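Local coordinates for protein SusD homolog (Bacteroides thetaiotaomicron, PDB 4MRU) that probably binds mucin O-glycans at the cell surface, as a SusD-like outer-membrane lipoprotein of a glycan-uptake system, at residues 248-251 with 252-256; 274-277 with 278-282. All coordinates share one frame; numbering follows the deposited sequence.

Overall arrangement
Both contacts are short helical turns within one SusD-like chain, and they follow each other in sequence. Contact 1 is the turn of helix 248-254, which widens at its C-terminal end. Contact 2 is the short helix 276-279 with the loop residues around it. Helix 262-270 lies between them in the chain and packs against Arg275, Tyr279 and Phe280 of contact 2. The contact centres are about 17 Å apart and the nearest atoms about 6 Å, so the two do not touch. Asn313 joins them indirectly: it touches Asn253 and pairs through its backbone with Thr281. Both lie away from the magnesium-binding residue Asn373.

Contact 1: residues 248-251 with 252-256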
ATOM      1  N   SER A 248       5.854  -8.969 -12.388  1.00 18.67           N
ATOM      2  CA  SER A 248       6.539  -7.941 -11.609  1.00 17.89           C
ATOM      3  C   SER A 248       7.967  -8.376 -11.270  1.00 19.45           C
ATOM      4  O   SER A 248       8.827  -7.542 -10.975  1.00 20.21           O
ATOM      5  CB  SER A 248       5.791  -7.579 -10.302  1.00 20.02           C
ATOM      6  OG  SER A 248       5.909  -8.539  -9.258  1.00 21.89           O
ATOM      7  N   ALA A 249       8.219  -9.681 -11.271  1.00 18.46           N
ATOM      8  CA  ALA A 249       9.572 -10.174 -11.042  1.00 19.19           C
ATOM      9  C   ALA A 249      10.537  -9.658 -12.094  1.00 20.21           C
ATOM     10  O   ALA A 249      11.729  -9.514 -11.804  1.00 19.98           O
ATOM     11  CB  ALA A 249       9.598 -11.701 -10.990  1.00 18.74           C
ATOM     12  N   LEU A 250      10.053  -9.392 -13.315  1.00 21.27           N
ATOM     13  CA  LEU A 250      10.909  -8.828 -14.356  1.00 22.47           C
ATOM     14  C   LEU A 250      11.603  -7.546 -13.864  1.00 21.40           C
ATOM     15  O   LEU A 250      12.801  -7.365 -14.104  1.00 20.18           O
ATOM     16  CB  LEU A 250      10.129  -8.487 -15.632  1.00 18.54           C
ATOM     17  CG  LEU A 250       9.598  -9.711 -16.361  1.00 21.72           C
ATOM     18  CD1 LEU A 250       8.568  -9.267 -17.400  1.00 22.74           C
ATOM     19  CD2 LEU A 250      10.721 -10.532 -16.989  1.00 22.27           C
ATOM     20  N   CYS A 251      10.843  -6.669 -13.210  1.00 19.85           N
ATOM     21  CA  CYS A 251      11.315  -5.337 -12.822  1.00 22.03           C
ATOM     22  C   CYS A 251      12.542  -5.420 -11.932  1.00 26.35           C
ATOM     23  O   CYS A 251      13.419  -4.562 -12.008  1.00 21.99           O
ATOM     24  CB  CYS A 251      10.226  -4.539 -12.083  1.00 24.20           C
ATOM     25  SG  CYS A 251       8.691  -4.313 -13.051  1.00 26.07           S
ATOM     26  N   PHE A 252      12.589  -6.450 -11.083  1.00 20.84           N
ATOM     27  CA  PHE A 252      13.595  -6.554 -10.050  1.00 21.69           C
ATOM     28  C   PHE A 252      14.695  -7.523 -10.442  1.00 21.41           C
ATOM     29  O   PHE A 252      15.858  -7.251 -10.238  1.00 22.74           O
ATOM     30  CB  PHE A 252      12.950  -7.016  -8.746  1.00 25.37           C
ATOM     31  CG  PHE A 252      11.965  -6.032  -8.183  1.00 21.88           C
ATOM     32  CD1 PHE A 252      12.387  -5.000  -7.367  1.00 22.83           C
ATOM     33  CD2 PHE A 252      10.616  -6.149  -8.479  1.00 25.17           C
ATOM     34  CE1 PHE A 252      11.498  -4.077  -6.860  1.00 21.74           C
ATOM     35  CE2 PHE A 252       9.702  -5.256  -7.949  1.00 26.94           C
ATOM     36  CZ  PHE A 252      10.141  -4.205  -7.152  1.00 25.03           C
ATOM     37  N   ASN A 253      14.314  -8.662 -10.992  1.00 21.23           N
ATOM     38  CA  ASN A 253      15.245  -9.751 -11.272  1.00 21.39           C
ATOM     39  C   ASN A 253      15.894  -9.665 -12.643  1.00 21.68           C
ATOM     40  O   ASN A 253      17.009 -10.114 -12.803  1.00 23.67           O
ATOM     41  CB  ASN A 253      14.538 -11.107 -11.135  1.00 20.42           C
ATOM     42  CG  ASN A 253      14.272 -11.487  -9.688  1.00 24.98           C
ATOM     43  OD1 ASN A 253      14.727 -10.825  -8.740  1.00 24.20           O
ATOM     44  ND2 ASN A 253      13.522 -12.575  -9.501  1.00 25.56           N
ATOM     45  N   ASP A 254      15.182  -9.185 -13.641  1.00 23.61           N
ATOM     46  CA  ASP A 254      15.627  -9.317 -15.046  1.00 24.03           C
ATOM     47  C   ASP A 254      15.985  -7.983 -15.600  1.00 23.20           C
ATOM     48  O   ASP A 254      17.079  -7.816 -16.073  1.00 23.62           O
ATOM     49  CB  ASP A 254      14.559 -10.014 -15.903  1.00 26.97           C
ATOM     50  CG  ASP A 254      14.225 -11.418 -15.336  1.00 33.02           C
ATOM     51  OD1 ASP A 254      15.166 -12.217 -15.135  1.00 37.45           O
ATOM     52  OD2 ASP A 254      13.081 -11.653 -14.933  1.00 36.80           O
ATOM     53  N   TRP A 255      15.077  -7.025 -15.510  1.00 20.52           N
ATOM     54  CA  TRP A 255      15.417  -5.630 -15.863  1.00 19.09           C
ATOM     55  C   TRP A 255      16.396  -5.017 -14.884  1.00 21.98           C
ATOM     56  O   TRP A 255      17.224  -4.195 -15.272  1.00 22.60           O
ATOM     57  CB  TRP A 255      14.189  -4.756 -15.859  1.00 19.93           C
ATOM     58  CG  TRP A 255      13.053  -5.188 -16.726  1.00 20.67           C
ATOM     59  CD1 TRP A 255      13.009  -6.225 -17.613  1.00 21.79           C
ATOM     60  CD2 TRP A 255      11.771  -4.566 -16.770  1.00 24.43           C
ATOM     61  NE1 TRP A 255      11.759  -6.302 -18.189  1.00 23.31           N
ATOM     62  CE2 TRP A 255      10.993  -5.271 -17.704  1.00 22.55           C
ATOM     63  CE3 TRP A 255      11.208  -3.470 -16.107  1.00 19.44           C
ATOM     64  CZ2 TRP A 255       9.691  -4.908 -17.994  1.00 24.12           C
ATOM     65  CZ3 TRP A 255       9.911  -3.118 -16.395  1.00 23.97           C
ATOM     66  CH2 TRP A 255       9.157  -3.850 -17.304  1.00 24.99           C
ATOM     67  N   LYS A 256      16.279  -5.404 -13.623  1.00 21.27           N
ATOM     68  CA  LYS A 256      17.139  -4.912 -12.548  1.00 25.24           C
ATOM     69  C   LYS A 256      17.091  -3.370 -12.419  1.00 24.75           C
ATOM     70  O   LYS A 256      18.128  -2.739 -12.219  1.00 23.64           O
ATOM     71  CB  LYS A 256      18.586  -5.420 -12.746  1.00 25.77           C
ATOM     72  CG  LYS A 256      18.649  -6.941 -12.970  1.00 28.30           C
ATOM     73  CD  LYS A 256      20.080  -7.436 -13.091  1.00 30.44           C
ATOM     74  CE  LYS A 256      20.100  -8.801 -13.734  1.00 39.30           C
ATOM     75  NZ  LYS A 256      21.432  -9.448 -13.579  1.00 46.79           N
TER
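The C-terminal turn of helix 248-254 widens into a pi-type turn, and Trp255 folds back against Leu250 and Cys251. Ala249 O accepts a nearly straight bond from Asn253 N at 2.8 Å, the usual i to i+4 link. A longer bond from Phe252 N reaches the same oxygen from above the carbonyl plane. Leu250 O is also gripped twice. Asp254 N lies 3.0 Å from Leu250 O, and Trp255 N comes closer to it, at 2.7 Å. The second bond spans five residues and defines the wide turn.

The indole of Trp255 offers one face to the helix. Leu250 CB sits over the five-membered ring, 4.0 Å from its centroid and 21° off the normal, a CH-pi contact. Cys251 SG approaches the six-membered ring obliquely, 3.8 Å from Trp255 CZ3. This is a sulfur-aromatic contact. Cys251 has SG beside its own backbone N (chi1 -58°), which brings the sulfur to the benzene end of the indole. With an alanine in place of Trp255, Leu250 CB and the sulfur of Cys251 would probably lose their aromatic partner, and a gap would be likely to open beside the turn.

Leu250 also reaches Asp254, with its CD2 methyl 3.3 Å from Asp254 OD2. The Phe252 ring turns to another side, and its CD2 edge lies 3.4 Å from Ser248 O. Beyond the turn, Phe252 makes a cation-pi contact with Arg314 and meets the ring of Phe58. Asn253 ND2 is held by Met316 O, and Trp255 touches helix 40-54 at Glu40 and Gln44. The chemistry is thus divided: paired backbone donors hold the carbonyls of the widened turn, while the indole face meets Leu250 CB and Cys251 SG through CH-pi and sulfur-aromatic contacts.

Contact 2: residues 274-277 with 278-282; sequences PRRD and KYFTK
Backbone hydrogen bonds tie Arg275 and Arg276 to the residues three and four further on, through and just past the short helix 276-279. Arg275 O accepts from both Lys278 N and Tyr279 N, each at 3.0 Å. The Lys278 donor stands above the carbonyl plane, whereas Tyr279 N lies almost in line with the C=O bond. Arg276 O takes the next bond, from Phe280 N at 3.0 Å, and a weak one from Tyr279 N. A water donates to Asp277 O and Phe280 O, bridging the two carbonyls where the helix ends.

Asp277 and Lys278, neighbours in the chain, form a salt bridge, with their side chains alongside each other. Lys278 NZ donates to Asp277 OD1 at 3.2 Å, from the syn side and 25° out of the carboxylate plane. Bends at chi2 and chi4 of Lys278 fold its chain back to bring the ammonium group to this oxygen. Arg275 and Arg276 find their polar partners outside the turn. Asp273 forms a salt bridge with Arg275 NH2, and Asn269 OD1 bonds to Arg276 NH1.

The apolar and aromatic contacts involve Tyr279 and Phe280. Arg275 CB lies over one face of the Tyr279 ring, 3.9 Å from Tyr279 CE1. The two side chains point the same way, with guanidinium and ring planes 50° apart. Arg276 CG approaches the Phe280 ring more loosely, 4.2 Å from Phe280 CE2. Both rings also meet Phe424, and Tyr279 OH bonds to Ile421 O.

The arrangement is typical of a single helical turn passing into extended chain: Phe280 leaves helical angles, and Thr281 pairs through its backbone with Asn313. In this alpha-rich SusD-like fold, the turn packs against helices 262-270 and 348-363.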
ATOM      1  N   PRO A 274      14.896 -11.367  11.964  1.00 21.22           N
ATOM      2  CA  PRO A 274      15.022 -12.644  11.269  1.00 22.76           C
ATOM      3  C   PRO A 274      14.286 -12.744   9.908  1.00 21.24           C
ATOM      4  O   PRO A 274      14.561 -13.663   9.158  1.00 26.68           O
ATOM      5  CB  PRO A 274      14.405 -13.655  12.269  1.00 25.33           C
ATOM      6  CG  PRO A 274      14.512 -12.987  13.602  1.00 24.48           C
ATOM      7  CD  PRO A 274      14.308 -11.513  13.314  1.00 23.50           C
ATOM      8  N   ARG A 275      13.407 -11.813   9.554  1.00 20.08           N
ATOM      9  CA  ARG A 275      12.728 -11.874   8.251  1.00 19.19           C
ATOM     10  C   ARG A 275      13.587 -11.437   7.064  1.00 22.53           C
ATOM     11  O   ARG A 275      13.150 -11.542   5.901  1.00 22.63           O
ATOM     12  CB  ARG A 275      11.454 -11.000   8.283  1.00 21.73           C
ATOM     13  CG  ARG A 275      10.378 -11.590   9.155  1.00 22.34           C
ATOM     14  CD  ARG A 275       9.245 -10.587   9.404  1.00 23.12           C
ATOM     15  NE  ARG A 275       9.660  -9.545  10.331  1.00 20.51           N
ATOM     16  CZ  ARG A 275       8.832  -8.674  10.907  1.00 18.92           C
ATOM     17  NH1 ARG A 275       7.537  -8.702  10.657  1.00 18.83           N
ATOM     18  NH2 ARG A 275       9.304  -7.774  11.752  1.00 19.22           N
ATOM     19  N   ARG A 276      14.755 -10.856   7.346  1.00 24.05           N
ATOM     20  CA  ARG A 276      15.586 -10.293   6.284  1.00 23.15           C
ATOM     21  C   ARG A 276      15.909 -11.329   5.219  1.00 23.71           C
ATOM     22  O   ARG A 276      15.859 -11.007   4.052  1.00 24.50           O
ATOM     23  CB  ARG A 276      16.873  -9.694   6.861  1.00 24.68           C
ATOM     24  CG  ARG A 276      16.641  -8.343   7.511  1.00 20.76           C
ATOM     25  CD  ARG A 276      17.887  -7.844   8.237  1.00 23.48           C
ATOM     26  NE  ARG A 276      18.283  -8.772   9.273  1.00 20.56           N
ATOM     27  CZ  ARG A 276      19.489  -8.802   9.843  1.00 26.17           C
ATOM     28  NH1 ARG A 276      20.434  -7.927   9.503  1.00 23.76           N
ATOM     29  NH2 ARG A 276      19.740  -9.709  10.782  1.00 21.75           N
ATOM     30  N   ASP A 277      16.192 -12.566   5.607  1.00 23.47           N
ATOM     31  CA  ASP A 277      16.608 -13.556   4.605  1.00 27.94           C
ATOM     32  C   ASP A 277      15.422 -14.074   3.802  1.00 24.94           C
ATOM     33  O   ASP A 277      15.618 -14.767   2.824  1.00 24.39           O
ATOM     34  CB  ASP A 277      17.439 -14.709   5.197  1.00 33.61           C
ATOM     35  CG  ASP A 277      16.617 -15.748   5.920  1.00 46.18           C
ATOM     36  OD1 ASP A 277      15.559 -15.407   6.477  1.00 44.63           O
ATOM     37  OD2 ASP A 277      17.026 -16.931   5.889  1.00 69.87           O
ATOM     38  N   LYS A 278      14.213 -13.718   4.212  1.00 21.84           N
ATOM     39  CA  LYS A 278      13.008 -14.002   3.433  1.00 22.35           C
ATOM     40  C   LYS A 278      12.604 -12.803   2.564  1.00 23.10           C
ATOM     41  O   LYS A 278      11.900 -12.965   1.586  1.00 22.88           O
ATOM     42  CB  LYS A 278      11.850 -14.352   4.357  1.00 22.86           C
ATOM     43  CG  LYS A 278      12.172 -15.525   5.333  1.00 24.97           C
ATOM     44  CD  LYS A 278      12.290 -16.810   4.585  1.00 30.66           C
ATOM     45  CE  LYS A 278      12.430 -18.013   5.529  1.00 42.34           C
ATOM     46  NZ  LYS A 278      13.460 -17.766   6.557  1.00 42.95           N
ATOM     47  N   TYR A 279      13.049 -11.618   2.930  1.00 21.10           N
ATOM     48  CA  TYR A 279      12.686 -10.383   2.181  1.00 19.24           C
ATOM     49  C   TYR A 279      13.668  -9.986   1.077  1.00 22.49           C
ATOM     50  O   TYR A 279      13.266  -9.455   0.043  1.00 19.02           O
ATOM     51  CB  TYR A 279      12.641  -9.209   3.124  1.00 19.99           C
ATOM     52  CG  TYR A 279      11.382  -9.052   3.952  1.00 19.15           C
ATOM     53  CD1 TYR A 279      10.591 -10.149   4.305  1.00 24.20           C
ATOM     54  CD2 TYR A 279      10.980  -7.786   4.375  1.00 21.16           C
ATOM     55  CE1 TYR A 279       9.417  -9.987   5.056  1.00 20.83           C
ATOM     56  CE2 TYR A 279       9.809  -7.621   5.122  1.00 21.74           C
ATOM     57  CZ  TYR A 279       9.049  -8.745   5.458  1.00 17.68           C
ATOM     58  OH  TYR A 279       7.896  -8.608   6.206  1.00 23.02           O
ATOM     59  N   PHE A 280      14.965 -10.182   1.342  1.00 20.15           N
ATOM     60  CA  PHE A 280      16.041  -9.598   0.558  1.00 19.25           C
ATOM     61  C   PHE A 280      17.120 -10.587   0.186  1.00 21.70           C
ATOM     62  O   PHE A 280      17.315 -11.599   0.859  1.00 21.30           O
ATOM     63  CB  PHE A 280      16.756  -8.517   1.356  1.00 19.40           C
ATOM     64  CG  PHE A 280      15.846  -7.552   2.056  1.00 17.92           C
ATOM     65  CD1 PHE A 280      14.882  -6.841   1.359  1.00 19.16           C
ATOM     66  CD2 PHE A 280      16.018  -7.294   3.412  1.00 20.31           C
ATOM     67  CE1 PHE A 280      14.059  -5.934   1.997  1.00 21.27           C
ATOM     68  CE2 PHE A 280      15.196  -6.395   4.053  1.00 21.50           C
ATOM     69  CZ  PHE A 280      14.211  -5.716   3.344  1.00 19.01           C
ATOM     70  N   THR A 281      17.790 -10.311  -0.928  1.00 23.22           N
ATOM     71  CA  THR A 281      19.030 -10.969  -1.251  1.00 22.47           C
ATOM     72  C   THR A 281      20.188 -10.266  -0.511  1.00 23.39           C
ATOM     73  O   THR A 281      20.097  -9.078  -0.122  1.00 24.40           O
ATOM     74  CB  THR A 281      19.324 -10.916  -2.764  1.00 25.06           C
ATOM     75  OG1 THR A 281      19.471  -9.552  -3.158  1.00 19.06           O
ATOM     76  CG2 THR A 281      18.190 -11.520  -3.552  1.00 25.20           C
ATOM     77  N   LYS A 282      21.250 -11.033  -0.296  1.00 24.87           N
ATOM     78  CA  LYS A 282      22.497 -10.538   0.247  1.00 28.17           C
ATOM     79  C   LYS A 282      23.406 -10.069  -0.854  1.00 26.09           C
ATOM     80  O   LYS A 282      23.382 -10.635  -1.946  1.00 24.68           O
ATOM     81  CB  LYS A 282      23.224 -11.656   0.998  1.00 33.12           C
ATOM     82  CG  LYS A 282      22.606 -12.000   2.339  1.00 34.46           C
ATOM     83  CD  LYS A 282      23.580 -12.837   3.157  1.00 43.62           C
ATOM     84  CE  LYS A 282      23.164 -12.902   4.624  1.00 59.69           C
ATOM     85  NZ  LYS A 282      24.039 -13.829   5.415  1.00 57.10           N
TER
HETATM   86  O   HOH W   1      18.040 -14.131   1.577  1.00 34.85           O